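Long-range contacts in lasso peptide isopeptidase AtxE2 (Asticcacaulis excentricus, PDB 5TXC), which hydrolyses the isopeptide bond of the lasso peptides astexin-2 and astexin-3, recognising their knotted fold and converting them to linear peptides: residues A[34-39]-A[395-400]; A[414-419]-A[466-471]; A[449-454]-A[524-529]; A[601-606]-A[650-655]. All coordinates share one frame; numbering follows the deposited sequence.

Contact 1: A[34-39]-A[395-400]; sequences EAPPVT and SRYRLP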
loop_
_atom_site.group_PDB
_atom_site.type_symbol
_atom_site.label_atom_id
_atom_site.label_comp_id
_atom_site.label_asym_id
_atom_site.label_seq_id
_atom_site.Cartn_x
_atom_site.Cartn_y
_atom_site.Cartn_z
ATOM N N GLU A 34 -23.498 -25.287 -5.637
ATOM C CA GLU A 34 -22.519 -25.014 -6.684
ATOM C C GLU A 34 -21.860 -23.652 -6.487
ATOM O O GLU A 34 -21.957 -23.060 -5.403
ATOM C CB GLU A 34 -23.167 -25.086 -8.069
ATOM C CG GLU A 34 -24.684 -25.096 -8.059
ATOM C CD GLU A 34 -25.274 -25.499 -9.409
ATOM O OE1 GLU A 34 -24.760 -25.035 -10.454
ATOM O OE2 GLU A 34 -26.245 -26.289 -9.422
ATOM N N ALA A 35 -21.202 -23.171 -7.550
ATOM C CA ALA A 35 -20.408 -21.946 -7.587
ATOM C C ALA A 35 -19.096 -22.179 -6.843
ATOM O O ALA A 35 -19.096 -22.573 -5.669
ATOM C CB ALA A 35 -21.175 -20.754 -7.015
ATOM N N PRO A 36 -17.959 -21.924 -7.493
ATOM C CA PRO A 36 -16.679 -22.295 -6.898
ATOM C C PRO A 36 -16.297 -21.361 -5.765
ATOM O O PRO A 36 -16.774 -20.213 -5.695
ATOM C CB PRO A 36 -15.697 -22.175 -8.079
ATOM C CG PRO A 36 -16.316 -21.142 -8.971
ATOM C CD PRO A 36 -17.805 -21.184 -8.760
ATOM N N PRO A 37 -15.476 -21.827 -4.819
ATOM C CA PRO A 37 -15.047 -20.979 -3.703
ATOM C C PRO A 37 -13.807 -20.169 -4.061
ATOM O O PRO A 37 -13.035 -20.523 -4.955
ATOM C CB PRO A 37 -14.714 -21.994 -2.606
ATOM C CG PRO A 37 -14.247 -23.226 -3.394
ATOM C CD PRO A 37 -14.824 -23.148 -4.795
ATOM N N VAL A 38 -13.617 -19.078 -3.328
ATOM C CA VAL A 38 -12.398 -18.277 -3.430
ATOM C C VAL A 38 -11.323 -18.934 -2.580
ATOM O O VAL A 38 -11.428 -18.975 -1.352
ATOM C CB VAL A 38 -12.631 -16.825 -3.004
ATOM C CG1 VAL A 38 -11.393 -16.004 -3.290
ATOM C CG2 VAL A 38 -13.831 -16.234 -3.754
ATOM N N THR A 39 -10.281 -19.420 -3.228
ATOM C CA THR A 39 -9.168 -20.135 -2.625
ATOM C C THR A 39 -7.902 -19.305 -2.742
ATOM O O THR A 39 -7.889 -18.266 -3.408
ATOM C CB THR A 39 -8.969 -21.482 -3.328
ATOM O OG1 THR A 39 -8.584 -21.225 -4.679
ATOM C CG2 THR A 39 -10.261 -22.264 -3.319
ATOM N N SER A 395 -18.769 -12.177 -8.166
ATOM C CA SER A 395 -20.036 -12.715 -7.683
ATOM C C SER A 395 -20.360 -14.069 -8.283
ATOM O O SER A 395 -21.327 -14.697 -7.850
ATOM C CB SER A 395 -21.184 -11.752 -7.981
ATOM O OG SER A 395 -21.435 -11.706 -9.375
ATOM N N ARG A 396 -19.625 -14.501 -9.302
ATOM C CA ARG A 396 -19.798 -15.854 -9.803
ATOM C C ARG A 396 -19.214 -16.897 -8.856
ATOM O O ARG A 396 -19.558 -18.081 -8.978
ATOM C CB ARG A 396 -19.176 -15.946 -11.185
ATOM C CG ARG A 396 -19.965 -15.132 -12.191
ATOM C CD ARG A 396 -19.134 -14.759 -13.402
ATOM N NE ARG A 396 -18.780 -15.931 -14.195
ATOM C CZ ARG A 396 -17.713 -16.003 -14.983
ATOM N NH1 ARG A 396 -16.889 -14.963 -15.091
ATOM N NH2 ARG A 396 -17.475 -17.116 -15.670
ATOM N N TYR A 397 -18.384 -16.482 -7.890
ATOM C CA TYR A 397 -17.880 -17.364 -6.857
ATOM C C TYR A 397 -18.783 -17.297 -5.648
ATOM O O TYR A 397 -19.552 -16.356 -5.470
ATOM C CB TYR A 397 -16.463 -16.989 -6.426
ATOM C CG TYR A 397 -15.408 -17.175 -7.469
ATOM C CD1 TYR A 397 -15.221 -16.211 -8.442
ATOM C CD2 TYR A 397 -14.573 -18.293 -7.472
ATOM C CE1 TYR A 397 -14.254 -16.344 -9.404
ATOM C CE2 TYR A 397 -13.590 -18.442 -8.448
ATOM C CZ TYR A 397 -13.444 -17.458 -9.415
ATOM O OH TYR A 397 -12.489 -17.561 -10.396
ATOM N N ARG A 398 -18.689 -18.316 -4.816
ATOM C CA ARG A 398 -19.418 -18.283 -3.565
ATOM C C ARG A 398 -18.719 -17.315 -2.633
ATOM O O ARG A 398 -17.671 -17.646 -2.063
ATOM C CB ARG A 398 -19.478 -19.672 -2.966
ATOM C CG ARG A 398 -20.295 -19.660 -1.773
ATOM C CD ARG A 398 -20.656 -21.065 -1.385
ATOM N NE ARG A 398 -21.691 -21.016 -0.360
ATOM C CZ ARG A 398 -22.209 -22.071 0.255
ATOM N NH1 ARG A 398 -21.732 -23.271 -0.085
ATOM N NH2 ARG A 398 -23.165 -21.945 1.164
ATOM N N LEU A 399 -19.336 -16.142 -2.418
ATOM C CA LEU A 399 -18.496 -15.200 -1.706
ATOM C C LEU A 399 -18.818 -15.199 -0.233
ATOM O O LEU A 399 -19.973 -15.352 0.165
ATOM C CB LEU A 399 -18.664 -13.784 -2.234
ATOM C CG LEU A 399 -18.186 -13.527 -3.646
ATOM C CD1 LEU A 399 -18.680 -12.158 -4.031
ATOM C CD2 LEU A 399 -16.673 -13.596 -3.676
ATOM N N PRO A 400 -17.788 -14.962 0.566
ATOM C CA PRO A 400 -18.010 -14.700 1.991
ATOM C C PRO A 400 -18.988 -13.550 2.150
ATOM O O PRO A 400 -19.177 -12.770 1.222
ATOM C CB PRO A 400 -16.613 -14.321 2.503
ATOM C CG PRO A 400 -15.673 -15.050 1.557
ATOM C CD PRO A 400 -16.363 -15.019 0.206
#
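Pro36 and Tyr397 meet side on, the pyrrolidine CG lying 3.7 Å from Tyr397 CD2, with the two side chains crossing at about a right angle. The carbonyl of Pro36 reaches past this pair to the backbone: Arg398 N donates to Pro36 O at 2.8 Å, a nearly straight bond (164°) although the donor is tilted from the carbonyl plane. Pro36 O also lies at the edge of the tyrosine ring, near its plane, 3.4 Å from Tyr397 CD2. On the other flank of Tyr397, Val38 CG2 touches Tyr397 CB at 3.8 Å and Leu399 CD2 at 3.9 Å. Val38 holds CG1 anti to its backbone N (chi1 -173°), which leaves CG2 as the branch that meets both residues. Ala35 adds its methyl, set 3.7 Å from Arg396 O. Arg398 runs extended away from the contact to a salt bridge with Asp424, while Val38 O is bonded to Thr459 and Val38 and Pro400 both pack on Leu455 of helix 454-459. The loop that starts the ordered chain thus lies along the linker between the last propeller-type sheet and the hydrolase sheet, joined at the surface by one backbone hydrogen bond and small apolar contacts, with the guanidinium of Arg398 turned to Asp424 instead.

Contact 2: A[414-419]-A[466-471]; sequences EVFSDL and SFHSPR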
loop_
_atom_site.group_PDB
_atom_site.type_symbol
_atom_site.label_atom_id
_atom_site.label_comp_id
_atom_site.label_asym_id
_atom_site.label_seq_id
_atom_site.Cartn_x
_atom_site.Cartn_y
_atom_site.Cartn_z
ATOM N N GLU A 414 -13.748 7.515 16.650
ATOM C CA GLU A 414 -14.543 6.636 15.795
ATOM C C GLU A 414 -13.664 5.582 15.137
ATOM O O GLU A 414 -12.539 5.862 14.724
ATOM C CB GLU A 414 -15.258 7.457 14.729
ATOM C CG GLU A 414 -16.358 8.271 15.285
ATOM C CD GLU A 414 -16.849 9.346 14.347
ATOM O OE1 GLU A 414 -16.486 9.336 13.137
ATOM O OE2 GLU A 414 -17.589 10.223 14.853
ATOM N N VAL A 415 -14.187 4.369 15.047
ATOM C CA VAL A 415 -13.485 3.228 14.479
ATOM C C VAL A 415 -14.425 2.531 13.502
ATOM O O VAL A 415 -15.624 2.411 13.773
ATOM C CB VAL A 415 -13.031 2.243 15.593
ATOM C CG1 VAL A 415 -12.319 1.016 15.010
ATOM C CG2 VAL A 415 -12.146 2.942 16.611
ATOM N N PHE A 416 -13.888 2.060 12.376
ATOM C CA PHE A 416 -14.595 1.093 11.545
ATOM C C PHE A 416 -13.681 -0.085 11.219
ATOM O O PHE A 416 -12.461 -0.008 11.337
ATOM C CB PHE A 416 -15.128 1.715 10.260
ATOM C CG PHE A 416 -14.134 1.768 9.145
ATOM C CD1 PHE A 416 -13.227 2.804 9.061
ATOM C CD2 PHE A 416 -14.144 0.801 8.146
ATOM C CE1 PHE A 416 -12.318 2.877 8.028
ATOM C CE2 PHE A 416 -13.236 0.862 7.113
ATOM C CZ PHE A 416 -12.314 1.894 7.058
ATOM N N SER A 417 -14.302 -1.177 10.794
ATOM C CA SER A 417 -13.655 -2.407 10.376
ATOM C C SER A 417 -14.720 -3.240 9.674
ATOM O O SER A 417 -15.916 -2.962 9.791
ATOM C CB SER A 417 -13.063 -3.167 11.576
ATOM O OG SER A 417 -11.834 -2.583 11.990
ATOM N N ASP A 418 -14.286 -4.240 8.923
ATOM C CA ASP A 418 -15.198 -5.143 8.223
ATOM C C ASP A 418 -15.112 -6.551 8.802
ATOM O O ASP A 418 -14.019 -7.059 9.080
ATOM C CB ASP A 418 -14.876 -5.162 6.735
ATOM C CG ASP A 418 -15.153 -3.814 6.074
ATOM O OD1 ASP A 418 -16.314 -3.379 6.045
ATOM O OD2 ASP A 418 -14.189 -3.168 5.620
ATOM N N LEU A 419 -16.267 -7.172 8.981
ATOM C CA LEU A 419 -16.379 -8.546 9.432
ATOM C C LEU A 419 -16.658 -9.406 8.219
ATOM O O LEU A 419 -17.569 -9.103 7.449
ATOM C CB LEU A 419 -17.506 -8.711 10.448
ATOM C CG LEU A 419 -17.878 -10.142 10.903
ATOM C CD1 LEU A 419 -16.786 -10.794 11.781
ATOM C CD2 LEU A 419 -19.235 -10.163 11.606
ATOM N N SER A 466 -11.218 -7.522 9.263
ATOM C CA SER A 466 -10.348 -6.657 8.475
ATOM C C SER A 466 -10.287 -5.335 9.246
ATOM O O SER A 466 -11.260 -4.581 9.307
ATOM C CB SER A 466 -10.892 -6.527 7.052
ATOM O OG SER A 466 -10.061 -5.761 6.211
ATOM N N PHE A 467 -9.169 -5.101 9.915
ATOM C CA PHE A 467 -9.068 -4.094 10.958
ATOM C C PHE A 467 -8.394 -2.848 10.412
ATOM O O PHE A 467 -7.284 -2.927 9.887
ATOM C CB PHE A 467 -8.268 -4.650 12.147
ATOM C CG PHE A 467 -7.881 -3.616 13.168
ATOM C CD1 PHE A 467 -8.831 -3.052 14.009
ATOM C CD2 PHE A 467 -6.564 -3.218 13.298
ATOM C CE1 PHE A 467 -8.481 -2.105 14.958
ATOM C CE2 PHE A 467 -6.210 -2.274 14.222
ATOM C CZ PHE A 467 -7.184 -1.718 15.071
ATOM N N HIS A 468 -9.025 -1.696 10.605
ATOM C CA HIS A 468 -8.470 -0.412 10.172
ATOM C C HIS A 468 -8.163 0.349 11.438
ATOM O O HIS A 468 -9.081 0.715 12.176
ATOM C CB HIS A 468 -9.465 0.345 9.298
ATOM C CG HIS A 468 -9.733 -0.330 7.990
ATOM N ND1 HIS A 468 -9.101 0.035 6.819
ATOM C CD2 HIS A 468 -10.521 -1.393 7.678
ATOM C CE1 HIS A 468 -9.506 -0.758 5.839
ATOM N NE2 HIS A 468 -10.367 -1.632 6.332
ATOM N N SER A 469 -6.889 0.531 11.732
ATOM C CA SER A 469 -6.555 1.173 12.994
ATOM C C SER A 469 -7.064 2.611 12.975
ATOM O O SER A 469 -6.924 3.302 11.962
ATOM C CB SER A 469 -5.053 1.121 13.280
ATOM O OG SER A 469 -4.331 1.676 12.229
ATOM N N PRO A 470 -7.697 3.072 14.046
ATOM C CA PRO A 470 -8.247 4.428 14.068
ATOM C C PRO A 470 -7.160 5.475 14.271
ATOM O O PRO A 470 -6.033 5.180 14.662
ATOM C CB PRO A 470 -9.171 4.399 15.283
ATOM C CG PRO A 470 -8.483 3.418 16.220
ATOM C CD PRO A 470 -7.907 2.359 15.321
ATOM N N ARG A 471 -7.554 6.727 14.071
ATOM C CA ARG A 471 -6.678 7.851 14.366
ATOM C C ARG A 471 -6.164 7.762 15.794
ATOM O O ARG A 471 -6.860 7.291 16.695
ATOM C CB ARG A 471 -7.442 9.158 14.197
ATOM C CG ARG A 471 -7.773 9.479 12.773
ATOM C CD ARG A 471 -8.412 10.847 12.668
ATOM N NE ARG A 471 -7.607 11.911 13.260
ATOM C CZ ARG A 471 -8.023 13.170 13.357
ATOM N NH1 ARG A 471 -9.223 13.482 12.902
ATOM N NH2 ARG A 471 -7.250 14.113 13.892
HETATM O O HOH W 1 -10.248 7.093 13.113
HETATM O O HOH W 2 -11.141 2.844 11.957
HETATM O O HOH W 3 -11.658 -3.732 5.418
#
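Phe416 overlaps His468 in an offset stack, the ring centroids 4.5 Å apart and the planes inclined by 21°. Phe416 CZ sits over one face of the imidazole, 3.5 Å from His468 CG, and His468 CB in turn lies over a face of the phenyl ring as a CH-pi contact. Phe416 turns its ring toward the histidine by placing CG between the backbone N and the carbonyl carbon (chi1 85°). At the imidazole edge, in its plane, a water lies 2.6 Å from His468 NE2; it also donates to Asp418 OD2 and bonds Ser466 OG, so three polar side chains share it. Asp418 OD2 also has a salt bridge to Arg404. Ser417 OG accepts a long bond of 3.3 Å from His468 N while donating to Phe416 O at 2.7 Å. An alanine at Ser417 is likely to leave His468 N without this acceptor and Phe416 O without the hydroxyl that donates to it. At Phe416 and His468 the backbones stand apart, and a second water bridges Phe416 N and His468 O; farther on, Val415 CG2 packs on Pro470 CB at 3.6 Å. Asp418 and Ser466 form an antiparallel hydrogen-bonded pair, Ser466 N to Asp418 O being 2.8 Å. His468 comes close to Tyr438, the residue that stabilises the alkoxide intermediate. Strand 414-421 lies between strands 401-408 and 463-467 in the mixed sheet, with Val415, Ser417 and Phe467 packed against helix 494-512.

Contact 3: A[449-454]-A[524-529]; sequences GDENPI and TGLSDG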
loop_
_atom_site.group_PDB
_atom_site.type_symbol
_atom_site.label_atom_id
_atom_site.label_comp_id
_atom_site.label_asym_id
_atom_site.label_seq_id
_atom_site.Cartn_x
_atom_site.Cartn_y
_atom_site.Cartn_z
ATOM N N GLY A 449 0.268 -6.079 3.462
ATOM C CA GLY A 449 1.279 -6.368 2.455
ATOM C C GLY A 449 0.825 -7.347 1.396
ATOM O O GLY A 449 1.653 -8.007 0.768
ATOM N N ASP A 450 -0.487 -7.488 1.236
ATOM C CA ASP A 450 -1.094 -8.626 0.556
ATOM C C ASP A 450 -0.425 -9.894 1.048
ATOM O O ASP A 450 0.175 -10.659 0.284
ATOM C CB ASP A 450 -1.001 -8.540 -0.959
ATOM C CG ASP A 450 -1.769 -9.666 -1.630
ATOM O OD1 ASP A 450 -2.453 -10.423 -0.905
ATOM O OD2 ASP A 450 -1.673 -9.825 -2.872
ATOM N N GLU A 451 -0.633 -10.165 2.315
ATOM C CA GLU A 451 0.121 -11.163 3.038
ATOM C C GLU A 451 -0.767 -12.130 3.768
ATOM O O GLU A 451 -0.328 -13.247 4.029
ATOM C CB GLU A 451 1.065 -10.475 4.035
ATOM C CG GLU A 451 1.962 -11.384 4.824
ATOM C CD GLU A 451 3.270 -11.694 4.131
ATOM O OE1 GLU A 451 3.452 -11.292 2.951
ATOM O OE2 GLU A 451 4.131 -12.305 4.802
ATOM N N ASN A 452 -2.011 -11.767 4.059
ATOM C CA ASN A 452 -2.913 -12.594 4.861
ATOM C C ASN A 452 -4.257 -12.746 4.152
ATOM O O ASN A 452 -5.027 -11.768 4.063
ATOM C CB ASN A 452 -3.029 -11.983 6.248
ATOM C CG ASN A 452 -1.734 -12.108 7.003
ATOM O OD1 ASN A 452 -1.350 -13.211 7.384
ATOM N ND2 ASN A 452 -1.018 -11.002 7.170
ATOM N N PRO A 453 -4.570 -13.924 3.628
ATOM C CA PRO A 453 -5.627 -14.036 2.610
ATOM C C PRO A 453 -7.049 -13.923 3.158
ATOM O O PRO A 453 -7.625 -14.908 3.624
ATOM C CB PRO A 453 -5.359 -15.422 2.005
ATOM C CG PRO A 453 -4.740 -16.178 3.062
ATOM C CD PRO A 453 -3.929 -15.217 3.914
ATOM N N ILE A 454 -7.660 -12.738 3.060
ATOM C CA ILE A 454 -8.900 -12.500 3.796
ATOM C C ILE A 454 -10.000 -13.448 3.324
ATOM O O ILE A 454 -10.626 -14.143 4.136
ATOM C CB ILE A 454 -9.328 -11.025 3.681
ATOM C CG1 ILE A 454 -8.407 -10.135 4.522
ATOM C CG2 ILE A 454 -10.773 -10.861 4.127
ATOM C CD1 ILE A 454 -8.464 -8.632 4.169
ATOM N N THR A 524 -2.655 -11.325 12.892
ATOM C CA THR A 524 -1.650 -11.249 11.847
ATOM C C THR A 524 -1.279 -9.801 11.632
ATOM O O THR A 524 -2.021 -8.892 12.016
ATOM C CB THR A 524 -2.137 -11.827 10.534
ATOM O OG1 THR A 524 -3.132 -10.954 9.984
ATOM C CG2 THR A 524 -2.762 -13.175 10.768
ATOM N N GLY A 525 -0.152 -9.595 10.952
ATOM C CA GLY A 525 0.299 -8.233 10.737
ATOM C C GLY A 525 1.553 -8.059 9.917
ATOM O O GLY A 525 2.446 -8.905 9.954
ATOM N N LEU A 526 1.631 -6.948 9.186
ATOM C CA LEU A 526 2.806 -6.593 8.400
ATOM C C LEU A 526 3.016 -5.087 8.525
ATOM O O LEU A 526 2.046 -4.331 8.645
ATOM C CB LEU A 526 2.614 -7.031 6.942
ATOM C CG LEU A 526 3.710 -6.677 5.933
ATOM C CD1 LEU A 526 3.799 -7.760 4.908
ATOM C CD2 LEU A 526 3.438 -5.335 5.236
ATOM N N SER A 527 4.282 -4.650 8.492
ATOM C CA SER A 527 4.645 -3.237 8.717
ATOM C C SER A 527 4.138 -2.820 10.096
ATOM O O SER A 527 4.482 -3.473 11.100
ATOM C CB SER A 527 4.105 -2.358 7.578
ATOM O OG SER A 527 4.763 -2.574 6.343
ATOM N N ASP A 528 3.314 -1.772 10.192
ATOM C CA ASP A 528 2.777 -1.321 11.465
ATOM C C ASP A 528 1.952 -2.411 12.127
ATOM O O ASP A 528 1.901 -2.503 13.361
ATOM C CB ASP A 528 1.911 -0.081 11.248
ATOM C CG ASP A 528 1.840 0.785 12.480
ATOM O OD1 ASP A 528 2.928 1.081 13.035
ATOM O OD2 ASP A 528 0.713 1.136 12.907
ATOM N N GLY A 529 1.254 -3.212 11.324
ATOM C CA GLY A 529 0.528 -4.336 11.881
ATOM C C GLY A 529 1.436 -5.338 12.560
ATOM O O GLY A 529 1.029 -5.999 13.517
HETATM O O HOH W 4 1.742 -11.329 8.497
#
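Asn452 and Thr524 slide past each other in opposite directions, the amide lying alongside the threonine side chain. Asn452 CG is 3.5 Å from Thr524 OG1, and Asn452 OD1 is equally close to Thr524 CB, so the amide lies along the threonine, its ND2 beside OG1 and its OD1 beside CB and CG2. The hydroxyl is directed elsewhere: with OG1 between the backbone N and the carbonyl carbon (chi1 70°), it bonds to Ile435 O on the adjoining strand. The amide nitrogen is tied across by water instead, Asn452 ND2 donating at 3.1 Å to a molecule that donates in turn to Gly525 O at 2.9 Å. Leu526 meets the loop differently, its branches crossing Glu451 at about a right angle. Leu526 CD1 lies 4.0 Å from Glu451 CB, and Leu526 CD2 rests 3.7 Å from Gly449 CA. Gly449, having no side chain, lets Leu526 come close to its backbone. Glu451, bent at chi2, carries its carboxylate on to a salt bridge with Lys640. Gly525, Ser527 and Gly529 form the GxSxG nucleophile elbow, where the nucleophile Ser527 takes the strained backbone (phi 58°) between strand and helix and its OG bonds NE2 of His638, the probable charge-relay histidine. The loop therefore backs the residues beside the nucleophile with packing and one water bridge, with no direct hydrogen bond to them.

Contact 4: A[601-606]-A[650-655]; sequences PLLIQS and YNRTID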
loop_
_atom_site.group_PDB
_atom_site.type_symbol
_atom_site.label_atom_id
_atom_site.label_comp_id
_atom_site.label_asym_id
_atom_site.label_seq_id
_atom_site.Cartn_x
_atom_site.Cartn_y
_atom_site.Cartn_z
ATOM N N PRO A 601 1.426 -19.252 20.149
ATOM C CA PRO A 601 2.202 -19.766 19.005
ATOM C C PRO A 601 2.435 -18.696 17.939
ATOM O O PRO A 601 1.504 -17.993 17.532
ATOM C CB PRO A 601 1.317 -20.901 18.464
ATOM C CG PRO A 601 0.434 -21.277 19.559
ATOM C CD PRO A 601 0.221 -20.052 20.408
ATOM N N LEU A 602 3.681 -18.565 17.468
ATOM C CA LEU A 602 4.008 -17.483 16.540
ATOM C C LEU A 602 4.701 -18.043 15.314
ATOM O O LEU A 602 5.735 -18.711 15.436
ATOM C CB LEU A 602 4.890 -16.426 17.191
ATOM C CG LEU A 602 5.326 -15.332 16.202
ATOM C CD1 LEU A 602 4.093 -14.638 15.753
ATOM C CD2 LEU A 602 6.294 -14.308 16.801
ATOM N N LEU A 603 4.147 -17.752 14.136
ATOM C CA LEU A 603 4.761 -18.063 12.848
ATOM C C LEU A 603 5.315 -16.792 12.220
ATOM O O LEU A 603 4.613 -15.785 12.129
ATOM C CB LEU A 603 3.747 -18.714 11.916
ATOM C CG LEU A 603 4.141 -19.019 10.473
ATOM C CD1 LEU A 603 5.147 -20.184 10.345
ATOM C CD2 LEU A 603 2.894 -19.240 9.626
ATOM N N ILE A 604 6.577 -16.826 11.808
ATOM C CA ILE A 604 7.226 -15.690 11.174
ATOM C C ILE A 604 7.577 -16.070 9.746
ATOM O O ILE A 604 8.435 -16.929 9.526
ATOM C CB ILE A 604 8.482 -15.223 11.924
ATOM C CG1 ILE A 604 8.151 -14.772 13.336
ATOM C CG2 ILE A 604 9.108 -14.021 11.223
ATOM C CD1 ILE A 604 9.350 -14.760 14.211
ATOM N N GLN A 605 6.948 -15.393 8.776
ATOM C CA GLN A 605 7.159 -15.653 7.352
ATOM C C GLN A 605 7.926 -14.452 6.815
ATOM O O GLN A 605 7.329 -13.423 6.484
ATOM C CB GLN A 605 5.832 -15.856 6.627
ATOM C CG GLN A 605 4.963 -16.962 7.208
ATOM C CD GLN A 605 4.203 -17.742 6.148
ATOM O OE1 GLN A 605 4.813 -18.347 5.261
ATOM N NE2 GLN A 605 2.872 -17.776 6.259
ATOM N N SER A 606 9.253 -14.569 6.750
ATOM C CA SER A 606 10.118 -13.403 6.629
ATOM C C SER A 606 10.866 -13.375 5.307
ATOM O O SER A 606 11.358 -14.404 4.838
ATOM C CB SER A 606 11.123 -13.341 7.763
ATOM O OG SER A 606 11.990 -12.254 7.544
ATOM N N TYR A 650 0.249 -17.478 1.849
ATOM C CA TYR A 650 -1.190 -17.664 2.022
ATOM C C TYR A 650 -1.501 -19.034 2.610
ATOM O O TYR A 650 -2.270 -19.153 3.569
ATOM C CB TYR A 650 -1.898 -17.531 0.678
ATOM C CG TYR A 650 -2.112 -16.146 0.113
ATOM C CD1 TYR A 650 -1.698 -15.000 0.768
ATOM C CD2 TYR A 650 -2.742 -16.001 -1.130
ATOM C CE1 TYR A 650 -1.933 -13.745 0.192
ATOM C CE2 TYR A 650 -2.958 -14.782 -1.701
ATOM C CZ TYR A 650 -2.576 -13.664 -1.051
ATOM O OH TYR A 650 -2.848 -12.470 -1.675
ATOM N N ASN A 651 -0.896 -20.086 2.037
ATOM C CA ASN A 651 -1.242 -21.460 2.402
ATOM C C ASN A 651 -0.715 -21.821 3.795
ATOM O O ASN A 651 -1.424 -22.435 4.612
ATOM C CB ASN A 651 -0.657 -22.425 1.374
ATOM C CG ASN A 651 -1.526 -22.585 0.148
ATOM O OD1 ASN A 651 -2.743 -22.706 0.245
ATOM N ND2 ASN A 651 -0.892 -22.606 -1.023
ATOM N N ARG A 652 0.537 -21.473 4.079
ATOM C CA ARG A 652 1.085 -21.779 5.392
ATOM C C ARG A 652 0.289 -21.086 6.492
ATOM O O ARG A 652 0.044 -21.667 7.562
ATOM C CB ARG A 652 2.555 -21.384 5.426
ATOM C CG ARG A 652 3.390 -22.180 6.417
ATOM C CD ARG A 652 4.882 -21.775 6.387
ATOM N NE ARG A 652 5.494 -21.731 5.050
ATOM C CZ ARG A 652 6.234 -22.732 4.618
ATOM N NH1 ARG A 652 6.391 -23.765 5.414
ATOM N NH2 ARG A 652 6.794 -22.725 3.428
ATOM N N THR A 653 -0.161 -19.858 6.227
ATOM C CA THR A 653 -0.902 -19.095 7.221
ATOM C C THR A 653 -2.272 -19.711 7.455
ATOM O O THR A 653 -2.728 -19.794 8.595
ATOM C CB THR A 653 -0.993 -17.630 6.774
ATOM O OG1 THR A 653 0.291 -17.029 6.952
ATOM C CG2 THR A 653 -2.012 -16.843 7.569
ATOM N N ILE A 654 -2.932 -20.170 6.394
ATOM C CA ILE A 654 -4.179 -20.900 6.570
ATOM C C ILE A 654 -3.931 -22.195 7.333
ATOM O O ILE A 654 -4.650 -22.509 8.284
ATOM C CB ILE A 654 -4.868 -21.154 5.216
ATOM C CG1 ILE A 654 -5.450 -19.838 4.698
ATOM C CG2 ILE A 654 -5.990 -22.199 5.360
ATOM C CD1 ILE A 654 -5.848 -19.856 3.280
ATOM N N ASP A 655 -2.906 -22.960 6.941
ATOM C CA ASP A 655 -2.588 -24.189 7.673
ATOM C C ASP A 655 -2.301 -23.890 9.140
ATOM O O ASP A 655 -2.746 -24.626 10.030
ATOM C CB ASP A 655 -1.390 -24.904 7.048
ATOM C CG ASP A 655 -1.696 -25.477 5.690
ATOM O OD1 ASP A 655 -2.889 -25.548 5.331
ATOM O OD2 ASP A 655 -0.741 -25.833 4.967
#
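Strand 602-606 and helix 650-655 run antiparallel at 179°, their axes 10.3 Å apart at closest approach, so side chains alone join the two. With CG anti to the carbonyl carbon (chi1 -56°) and a bend at the next bond, Gln605 carries its amide to the helix, its NE2 giving a weak, bent bond to Thr653 OG1 (2.8 Å, 119°). The same amide nitrogen also bonds Val649 O, one turn earlier on the helix, while Gln605 OE1 is taken by Tyr633 OH; these partners hold the amide between strand and helix. Arg652 lies beside the amide as well: Gln605 OE1 lies at the edge of the guanidinium, near its plane and 3.5 Å from Arg652 NE, with the amide and guanidinium planes nearly perpendicular. Arg652 CB stands 3.7 Å from Gln605 NE2. A leucine in place of Gln605 would probably leave Tyr633 OH and Val649 O without their amide partners in this buried layer. Leu603, two residues back along the strand, sets CD1 4.3 Å from Arg652 CD. Thr653 packs on Val547 of the adjoining strand. A helix packed antiparallel along a parallel strand is common to alpha/beta folds, and here belongs to the alpha/beta-hydrolase domain of the prolyl oligopeptidase family.

How the contacts relate
Contact 1 lies at the surface, where proline-rich and linker loops share a backbone bond and small apolar touches; the other three are buried in the hydrolase domain and reach one mixed sheet. Contact 2 joins strands near one side of that sheet through backbone pairing, ring stacking and shared water. Contact 3 pairs a loop with the nucleophile turn by packing and water, and contact 4 spans strand to helix through an amide. Contacts 2 and 3 touch where Ser466 meets Ile454, and contacts 3 and 4 where Asn452 and Pro453 pack on helix 643-662. Contact 1 touches none of them directly, yet its Val38 and Pro400 pack on helix 454-459, which follows the loop of contact 3.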